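Local atomic coordinates of MgGH51 (Meripilus giganteus, PDB entry 6ZPV), a protein that hydrolyses terminal alpha-L-arabinofuranosyl residues from arabinose-containing glycans, as a glycosylated fungal member of glycoside hydrolase family GH51. Residues P9-P14 / D521-S526; T16-M21 / G466-S471; P394-V399 / G422-E427; D416-N421 / S471-A476. All coordinates share one frame; numbering follows the deposited sequence.

Contact 1 (P9-P14 / D521-S526); sequences PSHTVP and DQYLPS
D521 O accepts from V13 N (2.9 Å), which lies above the carbonyl plane, and T12 CG2 packs 3.4 Å from D521 O. Next, Q522 lays its chain obliquely across the P9 ring, with P9 CG 3.7 Å from Q522 CD, while R541 holds OE1. Y523 N donates to H11 O at 2.9 Å, nearly straight at 172°, and Y523 O accepts from S10 N at 3.0 Å. H11 CG sits between the backbone N and the carbonyl carbon (chi1 69°), and Y523 CB lies over one imidazole face, 3.7 Å from the H11 ring centroid, a CH-pi contact; the rings, tilted by 15°, are slid apart. S10 OG stands at the Y523 ring edge, 3.4 Å from CD2. H11 NE2 hydrogen-bonds S471 OG, and an alanine here would probably uncover Y523 CB and cost S471 this partner. L524 CD2 runs beside P9 CG (3.9 Å), and P525 CG packs against S10 OG and CB. T12 and Q522 form an antiparallel non-hydrogen-bonded pair that adds the short, weakly bonded strand 11-12 as outermost strand, beside 522-523, of the C-terminal antiparallel sheet, next to the classic beta bulge of D521 and Q522 opposite R541.

Contact 2 (T16-M21 / G466-S471); sequences TLYGLM and GLERNS
E468 OE2 is gripped by two groups: Y18 OH donates to it at 2.8 Å, and K551 adds a salt bridge. The hydroxyl arrives from above the carboxylate plane, 55° out of it, and the ring and carboxylate planes stand 73° apart; relative to the tyrosine ring, OE2 lies at the edge, in plane. E468 reaches this spot with an extended chain, CG being anti to the backbone N (chi1 -170°). Its other oxygen, OE1, is bonded to S538, so both oxygens of this buried carboxylate are engaged.

Next to this polar link, L17 makes the apolar part of the contact. Its CD2 approaches E468 CA at 4.0 Å and S471 CB at 4.1 Å, and the leucine crosses the glutamate side chain at about a right angle. L17 CG also lies over the centre of the Y18 ring, 3.8 Å above the plane, so one face of the ring is occupied by the neighbouring leucine.

Just past the helix end, N470 and S471 bond back to its carbonyls. S471 OG donates to E468 O at 2.7 Å, in the carbonyl plane and on a lone pair, and S471 N adds a second bond to E468 O. G466 O likewise accepts twice, from N470 N and from N470 ND2 (2.9 Å), which come from opposite faces of its plane.

Helix 454-469 thus packs its last turn on the chain entering strand 20-21. Since G19 is backbone-bonded to A477, this is where the first and last strands meet in the (beta/alpha)8 barrel of the family, with E468 linking it to the C-terminal sheet through K551 and S538.

Contact 3 (P394-V399 / G422-E427); sequences PQSYDV and GTTYFE
Y397 and Y425 lie on the same side of their strands, and Y397 CB meets the Y425 ring obliquely, 4.1 Å from CD1. T423 CG2 lies at the edge of the Y397 ring, near its plane, 4.4 Å from CD2. W386 meets Y397 edge-to-face and bonds both phenol oxygens, through its backbone N to Y397 OH and through NE1 to Y425 OH; F418 meets Y425 edge-to-face. On the other side, the D398 carboxylate and the F426 ring run side by side with planes 25° apart, D398 CG lying 3.7 Å from F426 CD2. D398 OD1 and F426 O are two acceptors only 3.1 Å apart; G428 N bonds OD1, and H400 NE2 bonds OD2.

Toward the N-terminal ends, S396 OG donates to T424 OG1 at 2.7 Å and is also bonded by R378. A water bridges P394 O and T423 OG1, and N421 OD1 is hydrogen-bonded to the same hydroxyl.

A bend at chi2 (85°) places E427 CD beside V399 O, and E427 OE1 lies 3.7 Å from V399 CB; Y415 OH is the polar partner of OE1. An alanine here would probably leave Y415 OH without that partner and open a gap beside V399.

The short strand axes run the same way, 24° apart. T424 N to Q395 O (3.0 Å) and V399 N to F426 O (2.8 Å) bracket two further bonds, Y397 N to T424 O and F426 N to Y397 O. This alternation is that of neighbouring parallel strands, here 396-403 and 424-432 of a beta-alpha-beta unit with helix 405-410, part of the family's (beta/alpha)8 barrel.

Contact 4 (D416-N421 / S471-A476); sequences DGFQRN and SDIVFA. With NAG (2-acetamido-2-deoxy-beta-D-glucopyranose), chain B; ACT (acetate ion), chain G.
From CG to its tip, R420 meets D472 and I473. From CB the chain sets CG anti to the carbonyl carbon (chi1 -88°), where CG lies 3.5 Å from D472 OD2. A bend at chi2 then carries CD past the isoleucine, 3.9 Å from I473 CG2. At the tip, R420 NE donates to D472 OD2 at 2.9 Å with an N-H...O angle of 179°, and NH2 donates to D472 OD1, also at 2.9 Å, on its syn lone pair. The salt bridge is therefore a side-on, two-nitrogen grip, with guanidinium and carboxylate planes 29° apart. I473 CD1 lies over one face of the guanidinium, 3.6 Å above the plane and over its centre. NH1 donates back to F418 O at 3.0 Å, and outside the two segments Y415 O takes NH1 and N470 OD1 takes NH2. With in-plane bonds and a methyl over one face, the guanidinium has little freedom to turn.

I473 CD1 also touches F418 CB at 3.6 Å. A bound acetate, probably from the crystallisation liquor, accepts from Q419 N at 2.8 Å and lays its methyl over one face of the F418 ring, toward the rim. N421 ND2 carries the covalently linked N-acetylglucosamine of an N-glycan, whose ring oxygen approaches the Q419 side chain.

Segment 416-421 is the surface loop between helix 405-410 and strand 424-432. It folds over the turn joining helix 454-469 to strand 474-479, and the D416 to R469 salt bridge fastens it to the end of that helix.

Overall arrangement
Contacts 2, 3 and 4 all reach the same parallel sheet. Contacts 3 and 4 are closest, with centres about 9 Å apart; Y425 N to I473 O (2.8 Å) and E427 N to A476 O (2.9 Å) join strands 424-432 and 474-479. Contacts 2 and 4 share S471, and T16 OG1 to F475 O (2.6 Å) links them as well. Contact 1 belongs to the C-terminal sheet, yet its centre is only about 12 Å from that of contact 2, and H11 NE2 to S471 OG (3.0 Å) joins it to contacts 2 and 4. It stays clear of contact 3, nearest atoms about 7 Å apart. The N-linked glycan is attached in contact 4 and touches T423 of contact 3.

Contact 1 (P9-P14 / D521-S526)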
# COMPACT_ATOMS: atom_id res chain seq x y z
N PRO A 9 14.87 -27.13 17.62
CA PRO A 9 13.94 -26.59 16.63
C PRO A 9 13.33 -27.70 15.77
O PRO A 9 13.98 -28.71 15.47
CB PRO A 9 14.85 -25.73 15.70
CG PRO A 9 16.03 -25.39 16.55
CD PRO A 9 16.20 -26.54 17.54
N SER A 10 12.08 -27.50 15.31
CA SER A 10 11.41 -28.43 14.41
C SER A 10 11.54 -28.00 12.94
O SER A 10 11.41 -28.88 12.09
CB SER A 10 10.00 -28.61 14.78
OG SER A 10 9.30 -27.37 14.79
N HIS A 11 11.71 -26.74 12.64
CA HIS A 11 11.77 -26.26 11.26
C HIS A 11 12.31 -24.84 11.22
O HIS A 11 12.36 -24.16 12.26
CB HIS A 11 10.40 -26.38 10.54
CG HIS A 11 9.38 -25.46 11.04
ND1 HIS A 11 8.43 -25.78 12.00
CD2 HIS A 11 9.14 -24.18 10.69
CE1 HIS A 11 7.64 -24.67 12.17
NE2 HIS A 11 8.07 -23.72 11.36
N THR A 12 12.68 -24.43 10.05
CA THR A 12 13.13 -23.05 9.77
C THR A 12 11.94 -22.17 9.53
O THR A 12 10.99 -22.53 8.79
CB THR A 12 14.08 -23.06 8.56
OG1 THR A 12 15.30 -23.75 8.86
CG2 THR A 12 14.43 -21.67 8.08
N VAL A 13 11.97 -20.98 10.11
CA VAL A 13 10.92 -19.96 9.89
C VAL A 13 11.33 -19.22 8.63
O VAL A 13 12.42 -18.68 8.57
CB VAL A 13 10.83 -19.00 11.07
CG1 VAL A 13 9.72 -18.00 10.82
CG2 VAL A 13 10.59 -19.72 12.38
N PRO A 14 10.48 -19.21 7.58
CA PRO A 14 10.83 -18.55 6.33
C PRO A 14 11.17 -17.07 6.53
O PRO A 14 10.51 -16.40 7.34
CB PRO A 14 9.54 -18.70 5.50
CG PRO A 14 8.84 -19.86 6.01
CD PRO A 14 9.14 -19.80 7.51
N ASP A 521 14.82 -17.41 12.94
CA ASP A 521 14.89 -18.34 11.81
C ASP A 521 14.68 -19.78 12.22
O ASP A 521 14.56 -20.64 11.34
CB ASP A 521 16.17 -18.12 10.98
CG ASP A 521 17.45 -18.34 11.75
OD1 ASP A 521 17.38 -18.67 12.95
OD2 ASP A 521 18.53 -18.27 11.13
N GLN A 522 14.58 -20.06 13.52
CA GLN A 522 14.30 -21.41 14.01
C GLN A 522 12.96 -21.39 14.77
O GLN A 522 12.74 -20.50 15.63
CB GLN A 522 15.38 -21.89 15.00
CG GLN A 522 16.81 -21.79 14.47
CD GLN A 522 17.80 -22.27 15.50
OE1 GLN A 522 17.65 -22.03 16.71
NE2 GLN A 522 18.85 -23.00 15.04
N TYR A 523 12.08 -22.36 14.52
CA TYR A 523 10.85 -22.53 15.31
C TYR A 523 11.13 -23.52 16.44
O TYR A 523 11.54 -24.64 16.16
CB TYR A 523 9.66 -23.01 14.47
CG TYR A 523 8.41 -23.14 15.31
CD1 TYR A 523 7.72 -22.01 15.73
CD2 TYR A 523 7.99 -24.38 15.75
CE1 TYR A 523 6.65 -22.11 16.60
CE2 TYR A 523 6.91 -24.49 16.58
CZ TYR A 523 6.25 -23.35 17.04
OH TYR A 523 5.19 -23.44 17.92
N LEU A 524 10.86 -23.09 17.66
CA LEU A 524 11.06 -23.95 18.86
C LEU A 524 9.70 -24.46 19.33
O LEU A 524 8.87 -23.70 19.83
CB LEU A 524 11.73 -23.15 19.99
CG LEU A 524 13.13 -22.69 19.74
CD1 LEU A 524 13.63 -21.90 20.90
CD2 LEU A 524 14.10 -23.88 19.52
N PRO A 525 9.43 -25.78 19.16
CA PRO A 525 8.15 -26.29 19.64
C PRO A 525 7.99 -26.05 21.15
O PRO A 525 8.99 -26.02 21.91
CB PRO A 525 8.18 -27.81 19.34
CG PRO A 525 9.30 -27.97 18.35
CD PRO A 525 10.27 -26.82 18.54
N SER A 526 6.74 -25.93 21.56
CA SER A 526 6.40 -25.71 22.97
C SER A 526 5.09 -26.41 23.24
O SER A 526 4.35 -26.81 22.31
CB SER A 526 6.35 -24.23 23.31
OG SER A 526 5.33 -23.56 22.56

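Contact 2 (T16-M21 / G466-S471)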
# COMPACT_ATOMS: atom_id res chain seq x y z
N THR A 16 10.25 -14.85 4.60
CA THR A 16 9.08 -14.17 4.04
C THR A 16 7.85 -14.18 4.92
O THR A 16 6.81 -13.71 4.48
CB THR A 16 8.78 -14.82 2.67
OG1 THR A 16 8.71 -16.24 2.84
CG2 THR A 16 9.81 -14.46 1.63
N LEU A 17 7.94 -14.68 6.17
CA LEU A 17 6.68 -14.94 6.89
C LEU A 17 5.82 -13.70 7.01
O LEU A 17 4.58 -13.82 6.86
CB LEU A 17 6.97 -15.53 8.26
CG LEU A 17 5.75 -15.94 9.06
CD1 LEU A 17 4.83 -16.88 8.33
CD2 LEU A 17 6.18 -16.56 10.38
N TYR A 18 6.36 -12.54 7.33
CA TYR A 18 5.56 -11.33 7.57
C TYR A 18 5.79 -10.28 6.50
O TYR A 18 6.98 -9.93 6.27
CB TYR A 18 5.80 -10.74 8.97
CG TYR A 18 5.55 -11.74 10.08
CD1 TYR A 18 4.26 -12.11 10.42
CD2 TYR A 18 6.59 -12.33 10.75
CE1 TYR A 18 4.03 -13.07 11.42
CE2 TYR A 18 6.37 -13.27 11.75
CZ TYR A 18 5.09 -13.66 12.07
OH TYR A 18 4.83 -14.58 13.07
N GLY A 19 4.76 -9.73 5.92
CA GLY A 19 4.93 -8.68 4.89
C GLY A 19 3.68 -7.87 4.72
O GLY A 19 2.77 -7.93 5.56
N LEU A 20 3.61 -7.14 3.62
CA LEU A 20 2.57 -6.15 3.37
C LEU A 20 1.74 -6.50 2.14
O LEU A 20 2.25 -7.10 1.17
CB LEU A 20 3.20 -4.78 3.12
CG LEU A 20 4.18 -4.29 4.18
CD1 LEU A 20 4.64 -2.89 3.83
CD2 LEU A 20 3.62 -4.35 5.58
N MET A 21 0.47 -6.12 2.18
CA MET A 21 -0.45 -6.24 1.04
C MET A 21 -0.90 -4.87 0.57
O MET A 21 -1.45 -4.09 1.36
CB MET A 21 -1.67 -7.09 1.38
CG MET A 21 -2.63 -7.32 0.24
SD MET A 21 -3.82 -5.98 -0.01
CE MET A 21 -4.59 -6.40 -1.54
N GLY A 466 -0.41 -19.19 15.30
CA GLY A 466 -0.62 -20.39 14.53
C GLY A 466 0.07 -20.30 13.16
O GLY A 466 0.61 -21.29 12.70
N LEU A 467 0.03 -19.15 12.50
CA LEU A 467 0.79 -18.99 11.24
C LEU A 467 2.27 -19.32 11.49
O LEU A 467 2.92 -20.00 10.66
CB LEU A 467 0.60 -17.59 10.69
CG LEU A 467 -0.82 -17.17 10.33
CD1 LEU A 467 -0.82 -15.75 9.81
CD2 LEU A 467 -1.45 -18.08 9.30
N GLU A 468 2.80 -18.83 12.59
CA GLU A 468 4.22 -19.02 12.88
C GLU A 468 4.51 -20.46 13.25
O GLU A 468 5.50 -21.07 12.76
CB GLU A 468 4.68 -18.02 13.96
CG GLU A 468 6.15 -17.97 14.18
CD GLU A 468 6.57 -16.80 15.07
OE1 GLU A 468 6.57 -16.97 16.29
OE2 GLU A 468 6.90 -15.72 14.49
N ARG A 469 3.68 -21.09 14.09
CA ARG A 469 3.87 -22.53 14.40
C ARG A 469 3.86 -23.38 13.12
O ARG A 469 4.62 -24.33 12.98
CB ARG A 469 2.76 -22.97 15.36
CG ARG A 469 2.81 -24.48 15.65
CD ARG A 469 1.88 -24.94 16.78
NE ARG A 469 0.47 -24.68 16.45
CZ ARG A 469 -0.27 -23.66 16.90
NH1 ARG A 469 0.18 -22.80 17.80
NH2 ARG A 469 -1.51 -23.51 16.42
N ASN A 470 2.93 -23.03 12.20
CA ASN A 470 2.74 -23.77 10.92
C ASN A 470 3.58 -23.18 9.79
O ASN A 470 3.23 -23.44 8.62
CB ASN A 470 1.28 -23.83 10.59
CG ASN A 470 0.47 -24.64 11.59
OD1 ASN A 470 0.66 -25.86 11.63
ND2 ASN A 470 -0.37 -23.98 12.37
N SER A 471 4.66 -22.47 10.11
CA SER A 471 5.49 -21.80 9.06
C SER A 471 6.39 -22.77 8.30
O SER A 471 7.11 -22.31 7.40
CB SER A 471 6.19 -20.61 9.62
OG SER A 471 7.11 -20.93 10.65

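Contact 3 (P394-V399 / G422-E427)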
# COMPACT_ATOMS: atom_id res chain seq x y z
N PRO A 394 -0.46 -26.46 -8.34
CA PRO A 394 0.08 -25.25 -7.75
C PRO A 394 1.07 -25.58 -6.64
O PRO A 394 0.73 -26.34 -5.74
CB PRO A 394 -1.13 -24.51 -7.19
CG PRO A 394 -2.29 -25.13 -7.82
CD PRO A 394 -1.90 -26.56 -8.13
N GLN A 395 2.20 -24.84 -6.65
CA GLN A 395 3.12 -24.95 -5.52
C GLN A 395 2.65 -24.14 -4.32
O GLN A 395 3.11 -24.44 -3.20
CB GLN A 395 4.50 -24.50 -5.95
CG GLN A 395 5.09 -25.38 -7.02
CD GLN A 395 6.54 -25.05 -7.14
OE1 GLN A 395 6.92 -24.09 -7.84
NE2 GLN A 395 7.32 -25.84 -6.42
N SER A 396 1.82 -23.15 -4.52
CA SER A 396 1.31 -22.28 -3.45
C SER A 396 -0.12 -21.85 -3.75
O SER A 396 -0.50 -21.69 -4.95
CB SER A 396 2.17 -21.09 -3.28
OG SER A 396 3.50 -21.35 -2.90
N TYR A 397 -0.85 -21.57 -2.69
CA TYR A 397 -2.18 -20.93 -2.73
C TYR A 397 -2.18 -19.69 -1.84
O TYR A 397 -1.53 -19.69 -0.78
CB TYR A 397 -3.27 -21.86 -2.21
CG TYR A 397 -3.81 -22.84 -3.23
CD1 TYR A 397 -4.77 -22.41 -4.15
CD2 TYR A 397 -3.43 -24.16 -3.32
CE1 TYR A 397 -5.33 -23.24 -5.08
CE2 TYR A 397 -3.98 -25.01 -4.27
CZ TYR A 397 -4.95 -24.56 -5.16
OH TYR A 397 -5.53 -25.42 -6.03
N ASP A 398 -2.94 -18.67 -2.25
CA ASP A 398 -3.23 -17.46 -1.50
C ASP A 398 -4.60 -17.61 -0.84
O ASP A 398 -5.61 -17.80 -1.55
CB ASP A 398 -3.19 -16.22 -2.39
CG ASP A 398 -3.39 -14.90 -1.65
OD1 ASP A 398 -3.51 -14.97 -0.39
OD2 ASP A 398 -3.48 -13.83 -2.31
N VAL A 399 -4.63 -17.56 0.49
CA VAL A 399 -5.85 -17.67 1.32
C VAL A 399 -6.16 -16.32 1.92
O VAL A 399 -5.28 -15.68 2.54
CB VAL A 399 -5.61 -18.74 2.41
CG1 VAL A 399 -6.83 -18.92 3.28
CG2 VAL A 399 -5.14 -20.05 1.84
N GLY A 422 4.21 -30.57 0.19
CA GLY A 422 4.98 -29.73 -0.72
C GLY A 422 4.32 -28.41 -1.06
O GLY A 422 4.97 -27.60 -1.75
N THR A 423 3.08 -28.25 -0.69
CA THR A 423 2.36 -27.02 -0.97
C THR A 423 2.67 -26.00 0.13
O THR A 423 2.70 -26.36 1.29
CB THR A 423 0.84 -27.25 -1.00
OG1 THR A 423 0.54 -28.45 -1.67
CG2 THR A 423 0.14 -26.07 -1.62
N THR A 424 2.88 -24.75 -0.24
CA THR A 424 2.98 -23.69 0.74
C THR A 424 1.81 -22.73 0.57
O THR A 424 1.21 -22.62 -0.49
CB THR A 424 4.34 -23.00 0.66
OG1 THR A 424 4.50 -22.40 -0.62
CG2 THR A 424 5.49 -23.89 0.98
N TYR A 425 1.53 -22.00 1.64
CA TYR A 425 0.33 -21.16 1.77
C TYR A 425 0.71 -19.74 2.11
O TYR A 425 1.56 -19.51 3.00
CB TYR A 425 -0.64 -21.78 2.77
CG TYR A 425 -1.15 -23.13 2.33
CD1 TYR A 425 -2.24 -23.23 1.47
CD2 TYR A 425 -0.49 -24.31 2.61
CE1 TYR A 425 -2.67 -24.45 0.98
CE2 TYR A 425 -0.89 -25.56 2.12
CZ TYR A 425 -2.00 -25.62 1.29
OH TYR A 425 -2.47 -26.80 0.79
N PHE A 426 0.08 -18.82 1.42
CA PHE A 426 0.26 -17.37 1.61
C PHE A 426 -1.06 -16.85 2.17
O PHE A 426 -2.10 -16.96 1.52
CB PHE A 426 0.49 -16.76 0.23
CG PHE A 426 0.55 -15.26 0.13
CD1 PHE A 426 0.96 -14.48 1.18
CD2 PHE A 426 0.26 -14.63 -1.08
CE1 PHE A 426 1.08 -13.10 1.06
CE2 PHE A 426 0.39 -13.25 -1.23
CZ PHE A 426 0.82 -12.50 -0.15
N GLU A 427 -1.07 -16.31 3.40
CA GLU A 427 -2.26 -15.67 3.95
C GLU A 427 -2.23 -14.22 3.46
O GLU A 427 -1.80 -13.31 4.20
CB GLU A 427 -2.28 -15.78 5.47
CG GLU A 427 -3.67 -15.55 6.03
CD GLU A 427 -4.59 -16.75 6.06
OE1 GLU A 427 -4.17 -17.87 5.75
OE2 GLU A 427 -5.81 -16.55 6.44
O HOH W 1 1.74 -28.29 -4.15
O HOH W 2 5.62 -27.78 -4.61

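Contact 4 (D416-N421 / S471-A476)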
# COMPACT_ATOMS: atom_id res chain seq x y z
N ASP A 416 -2.85 -26.39 11.37
CA ASP A 416 -2.20 -27.55 12.04
C ASP A 416 -2.55 -28.88 11.37
O ASP A 416 -1.68 -29.77 11.40
CB ASP A 416 -2.54 -27.58 13.51
CG ASP A 416 -1.84 -26.47 14.25
OD1 ASP A 416 -2.23 -25.28 14.10
OD2 ASP A 416 -0.86 -26.75 15.01
N GLY A 417 -3.79 -29.04 10.92
CA GLY A 417 -4.21 -30.29 10.32
C GLY A 417 -3.96 -30.38 8.84
O GLY A 417 -4.35 -31.43 8.24
N PHE A 418 -3.36 -29.36 8.21
CA PHE A 418 -3.09 -29.45 6.78
C PHE A 418 -2.04 -30.50 6.51
O PHE A 418 -1.11 -30.75 7.33
CB PHE A 418 -2.56 -28.13 6.20
CG PHE A 418 -3.61 -27.11 5.78
CD1 PHE A 418 -4.70 -26.77 6.58
CD2 PHE A 418 -3.46 -26.45 4.57
CE1 PHE A 418 -5.65 -25.87 6.15
CE2 PHE A 418 -4.40 -25.53 4.15
CZ PHE A 418 -5.50 -25.25 4.94
N GLN A 419 -2.15 -31.13 5.36
CA GLN A 419 -1.08 -32.04 4.92
C GLN A 419 0.19 -31.26 4.61
O GLN A 419 0.12 -30.13 4.14
CB GLN A 419 -1.53 -32.79 3.66
CG GLN A 419 -2.77 -33.64 3.82
CD GLN A 419 -2.61 -34.70 4.89
OE1 GLN A 419 -1.67 -35.50 4.84
NE2 GLN A 419 -3.50 -34.65 5.87
N ARG A 420 1.32 -31.90 4.86
CA ARG A 420 2.69 -31.46 4.51
C ARG A 420 3.05 -32.24 3.23
O ARG A 420 3.59 -33.34 3.33
CB ARG A 420 3.64 -31.70 5.68
CG ARG A 420 3.68 -30.54 6.65
CD ARG A 420 2.37 -30.17 7.34
NE ARG A 420 2.65 -29.05 8.23
CZ ARG A 420 1.72 -28.39 8.89
NH1 ARG A 420 0.43 -28.74 8.86
NH2 ARG A 420 2.09 -27.34 9.64
N ASN A 421 2.61 -31.73 2.08
CA ASN A 421 2.73 -32.44 0.77
C ASN A 421 3.39 -31.54 -0.27
O ASN A 421 3.16 -31.75 -1.48
CB ASN A 421 1.38 -33.06 0.38
CG ASN A 421 0.29 -32.08 0.13
OD1 ASN A 421 0.52 -30.83 0.04
ND2 ASN A 421 -0.91 -32.67 0.01
N SER A 471 4.66 -22.47 10.11
CA SER A 471 5.49 -21.80 9.06
C SER A 471 6.39 -22.77 8.30
O SER A 471 7.11 -22.31 7.40
CB SER A 471 6.19 -20.61 9.62
OG SER A 471 7.11 -20.93 10.65
N ASP A 472 6.31 -24.07 8.59
CA ASP A 472 6.84 -25.06 7.66
C ASP A 472 6.07 -25.04 6.36
O ASP A 472 6.67 -25.31 5.30
CB ASP A 472 6.88 -26.45 8.30
CG ASP A 472 5.55 -27.01 8.76
OD1 ASP A 472 4.75 -26.22 9.33
OD2 ASP A 472 5.37 -28.22 8.61
N ILE A 473 4.77 -24.76 6.39
CA ILE A 473 3.92 -24.68 5.17
C ILE A 473 3.41 -23.25 4.92
O ILE A 473 3.08 -22.96 3.77
CB ILE A 473 2.79 -25.71 5.19
CG1 ILE A 473 1.75 -25.45 6.28
CG2 ILE A 473 3.35 -27.10 5.18
CD1 ILE A 473 0.48 -26.29 6.15
N VAL A 474 3.23 -22.41 5.93
CA VAL A 474 2.84 -21.01 5.75
C VAL A 474 4.10 -20.20 5.48
O VAL A 474 4.97 -20.13 6.37
CB VAL A 474 2.07 -20.45 6.95
CG1 VAL A 474 1.75 -18.96 6.70
CG2 VAL A 474 0.82 -21.24 7.25
N PHE A 475 4.25 -19.66 4.27
CA PHE A 475 5.47 -18.96 3.93
C PHE A 475 5.37 -17.44 4.03
O PHE A 475 6.42 -16.77 4.04
CB PHE A 475 6.04 -19.36 2.56
CG PHE A 475 5.39 -18.77 1.35
CD1 PHE A 475 4.16 -19.27 0.87
CD2 PHE A 475 5.92 -17.67 0.70
CE1 PHE A 475 3.56 -18.75 -0.27
CE2 PHE A 475 5.32 -17.17 -0.45
CZ PHE A 475 4.13 -17.70 -0.91
N ALA A 476 4.17 -16.88 4.08
CA ALA A 476 3.98 -15.43 3.98
C ALA A 476 2.58 -15.10 4.49
O ALA A 476 1.63 -15.89 4.27
CB ALA A 476 4.16 -15.01 2.53
C1 NAG B . -2.12 -32.02 -0.26
C2 NAG B . -2.59 -32.38 -1.69
C3 NAG B . -4.04 -32.04 -2.00
C4 NAG B . -5.03 -32.38 -0.95
C5 NAG B . -4.44 -31.91 0.38
C6 NAG B . -5.32 -32.37 1.57
C7 NAG B . -0.60 -32.48 -3.10
C8 NAG B . 0.41 -31.70 -3.96
N2 NAG B . -1.67 -31.86 -2.69
O3 NAG B . -4.44 -32.57 -3.29
O4 NAG B . -6.30 -31.72 -1.06
O5 NAG B . -3.18 -32.46 0.65
O6 NAG B . -5.54 -33.78 1.51
O7 NAG B . -0.43 -33.68 -2.88
C ACT G . -4.91 -29.53 3.49
O ACT G . -3.79 -29.98 3.40
OXT ACT G . -5.74 -29.96 4.35
CH3 ACT G . -5.34 -28.41 2.43